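Local atomic coordinates of glycoside hydrolase family protein (Novosphingobium sp. PP1Y, PDB entry 6Q2F), a protein that probably releases terminal alpha-L-rhamnose from rhamnosylated glycosides by hydrolysis, as an alpha-L-rhamnosidase. Residues A[903-908]-A[921-926]; A[274-279]-A[309-314]; A[475-480]-A[570-575]. All blocks are in the same frame, centred on the assembly; numbering follows the deposited sequence.

Interaction 1: residues A[903-908]-A[921-926]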
# COMPACT_ATOMS: atom_id res chain seq x y z
N GLU A 903 -7.78 -22.01 -20.17
CA GLU A 903 -7.53 -20.61 -19.88
C GLU A 903 -8.76 -19.96 -19.26
O GLU A 903 -9.89 -20.36 -19.54
CB GLU A 903 -7.17 -19.84 -21.15
CG GLU A 903 -6.32 -20.63 -22.10
CD GLU A 903 -5.03 -21.05 -21.45
OE1 GLU A 903 -4.37 -20.16 -20.87
OE2 GLU A 903 -4.70 -22.25 -21.49
N ILE A 904 -8.53 -18.96 -18.43
CA ILE A 904 -9.58 -18.09 -17.92
C ILE A 904 -9.11 -16.66 -18.12
O ILE A 904 -8.06 -16.28 -17.61
CB ILE A 904 -9.87 -18.34 -16.44
CG1 ILE A 904 -10.31 -19.78 -16.21
CG2 ILE A 904 -10.92 -17.35 -15.94
CD1 ILE A 904 -10.25 -20.15 -14.74
N TYR A 905 -9.87 -15.88 -18.91
CA TYR A 905 -9.63 -14.45 -19.03
C TYR A 905 -10.67 -13.70 -18.23
O TYR A 905 -11.85 -14.02 -18.28
CB TYR A 905 -9.66 -13.99 -20.49
CG TYR A 905 -8.48 -14.44 -21.30
CD1 TYR A 905 -8.44 -15.71 -21.85
CD2 TYR A 905 -7.40 -13.59 -21.52
CE1 TYR A 905 -7.37 -16.14 -22.61
CE2 TYR A 905 -6.30 -14.02 -22.28
CZ TYR A 905 -6.31 -15.30 -22.82
OH TYR A 905 -5.26 -15.76 -23.58
N TYR A 906 -10.20 -12.71 -17.47
CA TYR A 906 -11.06 -11.81 -16.73
C TYR A 906 -10.99 -10.46 -17.39
O TYR A 906 -9.89 -9.93 -17.55
CB TYR A 906 -10.61 -11.72 -15.27
CG TYR A 906 -11.46 -10.82 -14.39
CD1 TYR A 906 -12.81 -11.08 -14.18
CD2 TYR A 906 -10.90 -9.73 -13.75
CE1 TYR A 906 -13.58 -10.26 -13.35
CE2 TYR A 906 -11.66 -8.91 -12.92
CZ TYR A 906 -12.99 -9.19 -12.72
OH TYR A 906 -13.71 -8.36 -11.87
N LEU A 907 -12.14 -9.90 -17.75
CA LEU A 907 -12.24 -8.62 -18.44
C LEU A 907 -13.10 -7.65 -17.63
O LEU A 907 -14.14 -8.05 -17.08
CB LEU A 907 -12.86 -8.78 -19.83
CG LEU A 907 -12.34 -9.84 -20.81
CD1 LEU A 907 -12.99 -9.66 -22.19
CD2 LEU A 907 -10.84 -9.75 -20.94
N VAL A 908 -12.71 -6.38 -17.59
CA VAL A 908 -13.52 -5.35 -16.94
C VAL A 908 -13.64 -4.16 -17.87
O VAL A 908 -12.63 -3.54 -18.23
CB VAL A 908 -12.93 -4.89 -15.60
CG1 VAL A 908 -13.91 -3.87 -14.95
CG2 VAL A 908 -12.69 -6.09 -14.71
N PHE A 921 -8.24 -13.38 -28.16
CA PHE A 921 -7.51 -14.09 -27.12
C PHE A 921 -6.47 -14.97 -27.78
O PHE A 921 -6.74 -15.62 -28.80
CB PHE A 921 -8.45 -14.92 -26.25
CG PHE A 921 -9.60 -14.15 -25.68
CD1 PHE A 921 -10.74 -13.92 -26.43
CD2 PHE A 921 -9.54 -13.64 -24.39
CE1 PHE A 921 -11.80 -13.21 -25.90
CE2 PHE A 921 -10.59 -12.93 -23.86
CZ PHE A 921 -11.72 -12.71 -24.62
N ARG A 922 -5.26 -14.98 -27.19
CA ARG A 922 -4.18 -15.83 -27.69
C ARG A 922 -4.40 -17.25 -27.16
O ARG A 922 -3.72 -17.74 -26.26
CB ARG A 922 -2.83 -15.28 -27.26
CG ARG A 922 -1.62 -16.02 -27.87
CD ARG A 922 -0.31 -15.44 -27.32
NE ARG A 922 -0.21 -15.60 -25.87
CZ ARG A 922 0.47 -14.79 -25.06
NH1 ARG A 922 1.08 -13.71 -25.54
NH2 ARG A 922 0.51 -15.04 -23.76
N VAL A 923 -5.41 -17.91 -27.73
CA VAL A 923 -5.74 -19.28 -27.34
C VAL A 923 -6.46 -19.92 -28.51
O VAL A 923 -7.05 -19.25 -29.35
CB VAL A 923 -6.60 -19.36 -26.06
CG1 VAL A 923 -7.93 -18.64 -26.27
CG2 VAL A 923 -6.86 -20.81 -25.63
N THR A 924 -6.43 -21.25 -28.52
CA THR A 924 -6.84 -22.05 -29.65
C THR A 924 -7.35 -23.38 -29.11
O THR A 924 -7.04 -23.75 -27.98
CB THR A 924 -5.62 -22.17 -30.58
OG1 THR A 924 -4.55 -22.78 -29.86
CG2 THR A 924 -5.25 -20.86 -31.19
N GLY A 925 -8.15 -24.09 -29.90
CA GLY A 925 -8.58 -25.42 -29.48
C GLY A 925 -9.65 -25.49 -28.39
O GLY A 925 -10.01 -26.60 -27.97
N LYS A 926 -10.18 -24.36 -27.93
CA LYS A 926 -11.15 -24.34 -26.84
C LYS A 926 -12.40 -23.58 -27.25
O LYS A 926 -12.31 -22.54 -27.91
CB LYS A 926 -10.53 -23.71 -25.58
CG LYS A 926 -9.32 -24.46 -25.00
CD LYS A 926 -9.75 -25.73 -24.26
CE LYS A 926 -8.61 -26.29 -23.39
NZ LYS A 926 -8.99 -27.54 -22.65

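Interaction 2: residues A[274-279]-A[309-314]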
# COMPACT_ATOMS: atom_id res chain seq x y z
N ALA A 274 25.65 24.55 3.92
CA ALA A 274 24.79 25.11 4.92
C ALA A 274 23.85 24.10 5.53
O ALA A 274 23.35 23.25 4.86
CB ALA A 274 23.97 26.20 4.29
N THR A 275 23.59 24.23 6.82
CA THR A 275 22.63 23.37 7.50
C THR A 275 21.53 24.24 8.09
O THR A 275 21.81 25.27 8.72
CB THR A 275 23.31 22.54 8.60
OG1 THR A 275 24.37 21.77 8.03
CG2 THR A 275 22.30 21.61 9.25
N VAL A 276 20.28 23.83 7.89
CA VAL A 276 19.12 24.56 8.38
C VAL A 276 18.19 23.60 9.12
O VAL A 276 18.03 22.45 8.71
CB VAL A 276 18.37 25.26 7.22
CG1 VAL A 276 17.08 25.88 7.71
CG2 VAL A 276 19.25 26.32 6.60
N PHE A 277 17.60 24.07 10.22
CA PHE A 277 16.46 23.36 10.80
C PHE A 277 15.42 24.36 11.28
O PHE A 277 15.73 25.30 12.02
CB PHE A 277 16.87 22.45 11.96
CG PHE A 277 15.72 21.67 12.52
CD1 PHE A 277 15.04 20.75 11.74
CD2 PHE A 277 15.32 21.86 13.83
CE1 PHE A 277 13.97 20.03 12.26
CE2 PHE A 277 14.25 21.15 14.36
CZ PHE A 277 13.57 20.23 13.58
N VAL A 278 14.18 24.13 10.86
CA VAL A 278 13.00 24.86 11.28
C VAL A 278 12.14 23.88 12.08
O VAL A 278 11.59 22.93 11.50
CB VAL A 278 12.23 25.43 10.09
CG1 VAL A 278 10.95 26.13 10.56
CG2 VAL A 278 13.12 26.36 9.29
N PRO A 279 12.01 24.04 13.40
CA PRO A 279 11.18 23.12 14.18
C PRO A 279 9.75 23.09 13.66
O PRO A 279 9.28 24.04 13.03
CB PRO A 279 11.25 23.70 15.59
CG PRO A 279 12.54 24.45 15.62
CD PRO A 279 12.73 25.01 14.24
N LEU A 309 16.49 24.30 -0.31
CA LEU A 309 16.57 23.38 0.81
C LEU A 309 15.17 22.84 1.09
O LEU A 309 14.31 23.59 1.58
CB LEU A 309 17.12 24.06 2.07
CG LEU A 309 18.55 24.61 2.07
CD1 LEU A 309 18.60 26.03 1.53
CD2 LEU A 309 19.14 24.54 3.46
N GLU A 310 14.94 21.56 0.80
CA GLU A 310 13.73 20.92 1.30
C GLU A 310 13.85 20.76 2.81
O GLU A 310 14.86 20.26 3.31
CB GLU A 310 13.50 19.56 0.64
CG GLU A 310 12.57 19.59 -0.57
CD GLU A 310 11.97 18.23 -0.87
OE1 GLU A 310 11.10 17.77 -0.10
OE2 GLU A 310 12.38 17.60 -1.87
N LEU A 311 12.83 21.21 3.53
CA LEU A 311 12.83 21.18 4.98
C LEU A 311 11.99 20.02 5.48
O LEU A 311 11.09 19.52 4.79
CB LEU A 311 12.30 22.50 5.55
CG LEU A 311 13.16 23.70 5.14
CD1 LEU A 311 12.59 25.00 5.69
CD2 LEU A 311 14.61 23.49 5.60
N SER A 312 12.28 19.55 6.67
CA SER A 312 11.60 18.42 7.23
C SER A 312 11.75 18.40 8.71
O SER A 312 12.21 19.33 9.29
CB SER A 312 12.18 17.14 6.66
OG SER A 312 13.44 16.85 7.20
N ASN A 313 11.37 17.29 9.30
CA ASN A 313 11.46 17.06 10.71
C ASN A 313 12.88 16.90 11.20
O ASN A 313 13.11 16.84 12.35
CB ASN A 313 10.57 15.93 11.18
CG ASN A 313 11.08 14.57 10.79
OD1 ASN A 313 11.45 14.37 9.66
ND2 ASN A 313 11.10 13.66 11.71
N VAL A 314 13.84 16.82 10.29
CA VAL A 314 15.23 16.74 10.68
C VAL A 314 15.98 17.80 9.91
O VAL A 314 15.49 18.29 8.95
CB VAL A 314 15.85 15.37 10.46
CG1 VAL A 314 15.18 14.37 11.34
CG2 VAL A 314 15.79 15.00 9.00

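Interaction 3: residues A[475-480]-A[570-575]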
# COMPACT_ATOMS: atom_id res chain seq x y z
N TYR A 475 9.95 -10.14 20.59
CA TYR A 475 8.69 -9.41 20.57
C TYR A 475 7.53 -10.33 20.19
O TYR A 475 6.53 -10.40 20.90
CB TYR A 475 8.76 -8.22 19.59
CG TYR A 475 7.37 -7.72 19.32
CD1 TYR A 475 6.74 -6.86 20.21
CD2 TYR A 475 6.66 -8.15 18.20
CE1 TYR A 475 5.47 -6.42 19.99
CE2 TYR A 475 5.37 -7.74 17.98
CZ TYR A 475 4.78 -6.86 18.87
OH TYR A 475 3.50 -6.44 18.64
N LEU A 476 7.67 -11.05 19.08
CA LEU A 476 6.52 -11.77 18.52
C LEU A 476 6.23 -13.06 19.29
O LEU A 476 5.06 -13.44 19.44
CB LEU A 476 6.75 -12.06 17.02
CG LEU A 476 5.44 -12.40 16.26
CD1 LEU A 476 4.44 -11.23 16.32
CD2 LEU A 476 5.65 -12.85 14.81
N GLU A 477 7.26 -13.75 19.78
CA GLU A 477 6.99 -14.94 20.59
C GLU A 477 6.22 -14.55 21.85
O GLU A 477 5.27 -15.24 22.23
CB GLU A 477 8.29 -15.67 20.95
CG GLU A 477 8.88 -16.40 19.72
CD GLU A 477 10.17 -17.16 20.02
OE1 GLU A 477 10.83 -16.87 21.04
OE2 GLU A 477 10.51 -18.05 19.21
N HIS A 478 6.59 -13.44 22.48
CA HIS A 478 5.86 -12.98 23.64
C HIS A 478 4.43 -12.61 23.25
O HIS A 478 3.47 -12.98 23.94
CB HIS A 478 6.55 -11.77 24.26
CG HIS A 478 5.92 -11.31 25.53
ND1 HIS A 478 4.89 -10.39 25.57
CD2 HIS A 478 6.13 -11.69 26.81
CE1 HIS A 478 4.51 -10.21 26.82
NE2 HIS A 478 5.25 -10.98 27.60
N TYR A 479 4.27 -11.90 22.13
CA TYR A 479 2.95 -11.45 21.73
C TYR A 479 2.04 -12.64 21.47
O TYR A 479 0.89 -12.68 21.94
CB TYR A 479 3.06 -10.59 20.48
CG TYR A 479 1.74 -10.09 19.94
CD1 TYR A 479 0.99 -9.16 20.64
CD2 TYR A 479 1.27 -10.52 18.71
CE1 TYR A 479 -0.21 -8.67 20.13
CE2 TYR A 479 0.07 -10.05 18.18
CZ TYR A 479 -0.67 -9.12 18.90
OH TYR A 479 -1.86 -8.66 18.39
N ILE A 480 2.54 -13.63 20.73
CA ILE A 480 1.76 -14.83 20.46
C ILE A 480 1.43 -15.56 21.76
O ILE A 480 0.31 -16.06 21.93
CB ILE A 480 2.52 -15.71 19.46
CG1 ILE A 480 2.50 -15.03 18.08
CG2 ILE A 480 1.91 -17.12 19.39
CD1 ILE A 480 3.31 -15.74 17.01
N ALA A 570 7.39 -14.20 9.68
CA ALA A 570 6.85 -15.38 9.01
C ALA A 570 7.37 -16.66 9.65
O ALA A 570 6.62 -17.62 9.83
CB ALA A 570 7.18 -15.36 7.51
N ASP A 571 8.65 -16.67 10.02
CA ASP A 571 9.22 -17.85 10.68
C ASP A 571 8.49 -18.16 11.98
O ASP A 571 8.10 -19.30 12.23
CB ASP A 571 10.71 -17.64 10.96
CG ASP A 571 11.54 -17.64 9.70
OD1 ASP A 571 10.98 -17.95 8.63
OD2 ASP A 571 12.76 -17.33 9.80
N VAL A 572 8.33 -17.14 12.82
CA VAL A 572 7.68 -17.34 14.12
C VAL A 572 6.23 -17.75 13.93
O VAL A 572 5.73 -18.64 14.62
CB VAL A 572 7.80 -16.07 14.97
CG1 VAL A 572 6.99 -16.23 16.26
CG2 VAL A 572 9.27 -15.80 15.27
N ALA A 573 5.53 -17.11 12.99
CA ALA A 573 4.15 -17.51 12.71
C ALA A 573 4.09 -18.98 12.31
O ALA A 573 3.28 -19.75 12.82
CB ALA A 573 3.56 -16.63 11.61
N HIS A 574 4.99 -19.38 11.41
CA HIS A 574 4.99 -20.75 10.92
C HIS A 574 5.32 -21.74 12.01
O HIS A 574 4.72 -22.81 12.09
CB HIS A 574 5.95 -20.86 9.74
CG HIS A 574 5.50 -20.05 8.56
ND1 HIS A 574 6.35 -19.65 7.55
CD2 HIS A 574 4.29 -19.51 8.27
CE1 HIS A 574 5.68 -18.91 6.69
NE2 HIS A 574 4.42 -18.82 7.09
N GLU A 575 6.27 -21.38 12.88
CA GLU A 575 6.58 -22.24 14.01
C GLU A 575 5.38 -22.46 14.91
O GLU A 575 5.31 -23.47 15.60
CB GLU A 575 7.75 -21.66 14.81
CG GLU A 575 9.10 -21.75 14.06
CD GLU A 575 10.09 -20.68 14.51
OE1 GLU A 575 9.93 -20.16 15.63
OE2 GLU A 575 10.99 -20.35 13.72
O HOH W 1 8.40 -19.83 18.13

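Interaction 1: residues A[903-908]-A[921-926]
The ring of Phe921 drives its CD2 corner into the middle of the Tyr905 face, 3.3 Å above the plane of that ring. With 4.7 Å between centroids and the planes inclined at 66°, the pair is a T-shaped (edge-to-face) contact, Phe921 supplying the edge. Beyond it, Leu907 CD1 meets Phe921 CZ tip to tip at 4.1 Å. On the other flank, Glu903 CG passes alongside Val923 CG2 at 3.6 Å, so the glutamate packs by its aliphatic part.

The chain turns behind the aromatic pair, in an inverse gamma turn centred on Arg922 and closed by a weak bond from Val923 N to Phe921 O. Tyr905 OH hydrogen-bonds Asp880; Glu903 OE1 accepts a hydrogen bond from His896, whose ring stacks on Tyr905, and makes a salt bridge with Arg898. Arg922 NH1 salt-bridges Asp733 and hydrogen-bonds Ala878 O.

CA separations of 7.8 Å (Glu903 to Val923) and 8.4 Å (Tyr905 to Phe921) are too wide for paired strands: strand 902-908 is met through side chains by the end of strand 915-921 and the turn after it. The segments therefore cohere through aromatic and aliphatic surfaces, while the polar partners probably help hold Tyr905 and Glu903 in place.

Interaction 2: residues A[274-279]-A[309-314]
The end of strand 268-277 lies over an irregular run, 309-314, with the two backbones closest at Phe277 and Val314, whose CA atoms are 6.7 Å apart. Side chains and carbonyls, not paired backbones, make the contact. Val276 divides its methyls between two leucines. CG2, beside the backbone N, meets Leu309 CD2 at 3.6 Å, the two side chains crossing at about a right angle; CG1, anti to the N (chi1 173°), approaches Leu311 CD2 obliquely at 4.0 Å. The other methyl of Leu311, CD1, reaches Val278 CG2 at 3.9 Å, so that this leucine bridges two valines.

Phe277 works differently. Its CG is anti to the backbone N (chi1 -177°), which swings the ring onto the main chain of 312-314: CE1 lies 3.3 Å from Asn313 O, and CD1 lies 3.6 Å from Val314 C. Pro279 N stands above one face of the ring, toward its rim. The bend beneath is braced by Ser312 OG, which donates to a lone pair of Val314 O in the carbonyl plane at 3.1 Å. An alanine in place of Phe277 would remove the ring and would probably loosen the seat of the 312-314 backbone.

Leu309 also touches Leu294 of strand 293-297, as does Ala274, and Val276 touches Phe371 of strand 366-374. The run thus crosses from edge strand 303-308 of a six-stranded antiparallel sheet to edge strand 316-325 of a four-stranded one, with Leu309 packed between the two sheets, consistent with a beta sandwich.

Interaction 3: residues A[475-480]-A[570-575]
Val572 pushes its CG1 methyl into the side of helix 469-487, where it overlaps Ile480 CD1 at 3.8 Å and Leu476 CD2 at 3.9 Å. That methyl is anti to the backbone N (chi1 174°), a torsion that places it among Leu476, Glu477 and Ile480. Glu477 closes a third side, its CG 3.9 Å from Val572 CG1 and its chain running across the valine at about a right angle. Since Arg473 also touches Val572, the four residues around it have the spacing of a knobs-into-holes socket on one helix face.

The segment axes approach to 10.1 Å and cross at -34°, the helices running in broadly the same direction; Glu477 and Val572 have the nearest CA atoms. On the barrel side of the contact, Leu476 and Ala573 both rest on Leu500 of strand 497-502. The two helices precede and follow that strand, an outer-layer placement characteristic of a (beta/alpha)8 barrel, whose eight parallel strands close on themselves here.

On the solvent-exposed side, Glu477 OE2 and Glu575 OE1 come within 4.2 Å, their carboxylate planes turned 68° apart. The oxygen of one water lies 3.0 Å from Glu477 OE2 and 2.9 Å from Glu575 OE1, donating to both. Arg473 NH1 forms salt bridges with the same two oxygens, so each is gripped by both a water proton and a guanidinium. This shared positive partner probably offsets the repulsion and helps both glutamates stay ionised, turning a like-charged pair into a polar clasp over an apolar core.

The three contacts follow one another along the chain without interleaving, in the order 2, 3, 1. Interactions 1 and 2 lie on opposite sides of the chain's centre, their own centres 55 Å apart; interaction 3 is 42 Å from interaction 1 and 40 Å from interaction 2, centre to centre, with nearest atoms about 26 and 22 Å away. Interaction 3 is the one tied by sequence to the sodium site. Strand 497-502, on which its helices pack, leads into the metal-site residues Asp503 and Ser504, and strand 579-582, after helix 543-575, leads to Glu583 and Glu586; Glu644 lies on barrel strand 642-649. Interactions 1 and 2 belong to beta-sheet parts outside this barrel.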